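Local coordinates for matrix protein VP40 (Lake Victoria marburgvirus, PDB 5B0V) that drives assembly and budding of virus particles as the viral matrix protein, a dimer that reorganizes into multimers at the plasma membrane, at residues I263-D268 with P285-Q290. Sequence-based numbering, arbitrary orientation.
Sequences ISLPAD and PVVYFQ
CG1 of I263, anti to its own carbonyl carbon (chi1 -57°), and the ring carbon CG of F289, set between backbone N and carbonyl carbon (chi1 69°), start the two side chains toward one another. They meet at a slant, CG1 and CD1 of I263 each approaching F289 CE1, at 4.1 Å for CG1. V287 lies on the same sheet face as I263, and its CG2 packs 3.9 Å from I263 CB. Isoleucine and valine, both branched at CB, suit an extended backbone and cover it with methyl groups. This apolar face continues onto I218 and V251, neighbours of the F289 ring.

I263 and V287 form an antiparallel hydrogen-bonded pair: I263 N donates to V287 O (2.9 Å), and V287 N returns a bond to I263 O. V286 CA makes a CA-H...O contact with I263 O (3.4 Å). S264 and V286 are the adjacent non-hydrogen-bonded pair, with V286 CG2 beside S264 CB on the other face; S264 itself is exposed, where a small polar side chain is at ease, whereas V286 beside it is buried.

Past the strand end, L265 N still bonds to P285 O (3.0 Å). P285 has no N-H to donate, but its carbonyl accepts, and its ring carbon CG packs against L265 CB (4.0 Å). L265 also rests on P221, and V272 covers P285. The contact thus joins the middle strand 260-264 to 286-290, an outer strand of the sheet ordered 251-253, 260-264, 286-290, as an antiparallel beta ladder of this three-stranded sheet in VP40.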
loop_
_atom_site.group_PDB
_atom_site.type_symbol
_atom_site.label_atom_id
_atom_site.label_comp_id
_atom_site.label_asym_id
_atom_site.label_seq_id
_atom_site.Cartn_x
_atom_site.Cartn_y
_atom_site.Cartn_z
ATOM N N ILE A 263 -22.328 16.971 -7.556
ATOM C CA ILE A 263 -23.425 17.927 -7.761
ATOM C C ILE A 263 -22.885 19.188 -8.403
ATOM O O ILE A 263 -22.045 19.897 -7.833
ATOM C CB ILE A 263 -24.112 18.342 -6.452
ATOM C CG1 ILE A 263 -24.633 17.138 -5.706
ATOM C CG2 ILE A 263 -25.286 19.278 -6.721
ATOM C CD1 ILE A 263 -24.995 17.435 -4.268
ATOM N N SER A 264 -23.376 19.490 -9.593
ATOM C CA SER A 264 -23.020 20.746 -10.194
ATOM C C SER A 264 -23.964 21.824 -9.601
ATOM O O SER A 264 -25.180 21.591 -9.392
ATOM C CB SER A 264 -23.050 20.651 -11.702
ATOM O OG SER A 264 -24.344 20.918 -12.139
ATOM N N LEU A 265 -23.366 22.967 -9.259
ATOM C CA LEU A 265 -24.036 24.037 -8.532
ATOM C C LEU A 265 -24.188 25.226 -9.445
ATOM O O LEU A 265 -23.316 25.481 -10.254
ATOM C CB LEU A 265 -23.220 24.428 -7.302
ATOM C CG LEU A 265 -23.010 23.333 -6.252
ATOM C CD1 LEU A 265 -21.956 23.701 -5.230
ATOM C CD2 LEU A 265 -24.292 23.042 -5.527
ATOM N N PRO A 266 -25.292 25.970 -9.313
ATOM C CA PRO A 266 -25.470 27.173 -10.126
ATOM C C PRO A 266 -24.367 28.238 -9.881
ATOM O O PRO A 266 -24.037 28.535 -8.737
ATOM C CB PRO A 266 -26.854 27.680 -9.703
ATOM C CG PRO A 266 -27.117 27.078 -8.372
ATOM C CD PRO A 266 -26.390 25.781 -8.341
ATOM N N ALA A 267 -23.779 28.754 -10.958
ATOM C CA ALA A 267 -22.676 29.693 -10.851
ATOM C C ALA A 267 -23.171 31.044 -10.383
ATOM O O ALA A 267 -22.449 31.768 -9.705
ATOM C CB ALA A 267 -21.972 29.860 -12.184
ATOM N N ASP A 268 -24.397 31.384 -10.741
ATOM C CA ASP A 268 -24.951 32.644 -10.317
ATOM C C ASP A 268 -25.075 32.753 -8.802
ATOM O O ASP A 268 -25.237 33.862 -8.289
ATOM C CB ASP A 268 -26.313 32.909 -10.994
ATOM C CG ASP A 268 -27.439 31.961 -10.512
ATOM O OD1 ASP A 268 -27.205 31.116 -9.621
ATOM O OD2 ASP A 268 -28.573 32.090 -11.035
ATOM N N PRO A 285 -18.724 25.555 -10.338
ATOM C CA PRO A 285 -18.603 24.975 -9.027
ATOM C C PRO A 285 -19.255 23.585 -8.976
ATOM O O PRO A 285 -20.391 23.411 -9.415
ATOM C CB PRO A 285 -19.320 25.997 -8.156
ATOM C CG PRO A 285 -20.330 26.636 -9.051
ATOM C CD PRO A 285 -19.924 26.409 -10.460
ATOM N N VAL A 286 -18.506 22.594 -8.491
ATOM C CA VAL A 286 -19.002 21.233 -8.402
ATOM C C VAL A 286 -18.460 20.549 -7.148
ATOM O O VAL A 286 -17.275 20.625 -6.893
ATOM C CB VAL A 286 -18.571 20.424 -9.629
ATOM C CG1 VAL A 286 -19.087 18.983 -9.530
ATOM C CG2 VAL A 286 -19.045 21.089 -10.918
ATOM N N VAL A 287 -19.319 19.857 -6.394
ATOM C CA VAL A 287 -18.865 19.081 -5.238
ATOM C C VAL A 287 -18.998 17.604 -5.423
ATOM O O VAL A 287 -20.002 17.111 -5.852
ATOM C CB VAL A 287 -19.614 19.391 -3.961
ATOM C CG1 VAL A 287 -19.168 20.719 -3.430
ATOM C CG2 VAL A 287 -21.100 19.403 -4.196
ATOM N N TYR A 288 -17.953 16.900 -5.053
ATOM C CA TYR A 288 -17.948 15.476 -5.122
ATOM C C TYR A 288 -18.188 14.953 -3.739
ATOM O O TYR A 288 -17.837 15.582 -2.766
ATOM C CB TYR A 288 -16.603 14.982 -5.663
ATOM C CG TYR A 288 -16.477 15.228 -7.135
ATOM C CD1 TYR A 288 -16.078 16.448 -7.609
ATOM C CD2 TYR A 288 -16.788 14.256 -8.038
ATOM C CE1 TYR A 288 -15.963 16.691 -8.953
ATOM C CE2 TYR A 288 -16.687 14.491 -9.389
ATOM C CZ TYR A 288 -16.283 15.716 -9.840
ATOM O OH TYR A 288 -16.156 15.922 -11.198
ATOM N N PHE A 289 -18.806 13.799 -3.652
ATOM C CA PHE A 289 -18.978 13.171 -2.368
ATOM C C PHE A 289 -19.030 11.661 -2.577
ATOM O O PHE A 289 -19.165 11.168 -3.698
ATOM C CB PHE A 289 -20.240 13.723 -1.649
ATOM C CG PHE A 289 -21.553 13.319 -2.279
ATOM C CD1 PHE A 289 -22.098 14.057 -3.320
ATOM C CD2 PHE A 289 -22.246 12.228 -1.817
ATOM C CE1 PHE A 289 -23.308 13.705 -3.896
ATOM C CE2 PHE A 289 -23.445 11.869 -2.384
ATOM C CZ PHE A 289 -23.976 12.600 -3.423
ATOM N N GLN A 290 -18.900 10.937 -1.487
ATOM C CA GLN A 290 -18.828 9.500 -1.552
ATOM C C GLN A 290 -20.097 8.882 -1.031
ATOM O O GLN A 290 -20.615 9.301 0.010
ATOM C CB GLN A 290 -17.706 8.995 -0.670
ATOM C CG GLN A 290 -16.356 9.609 -0.914
ATOM C CD GLN A 290 -15.317 8.773 -0.237
ATOM O OE1 GLN A 290 -15.077 8.929 0.962
ATOM N NE2 GLN A 290 -14.746 7.809 -0.983
#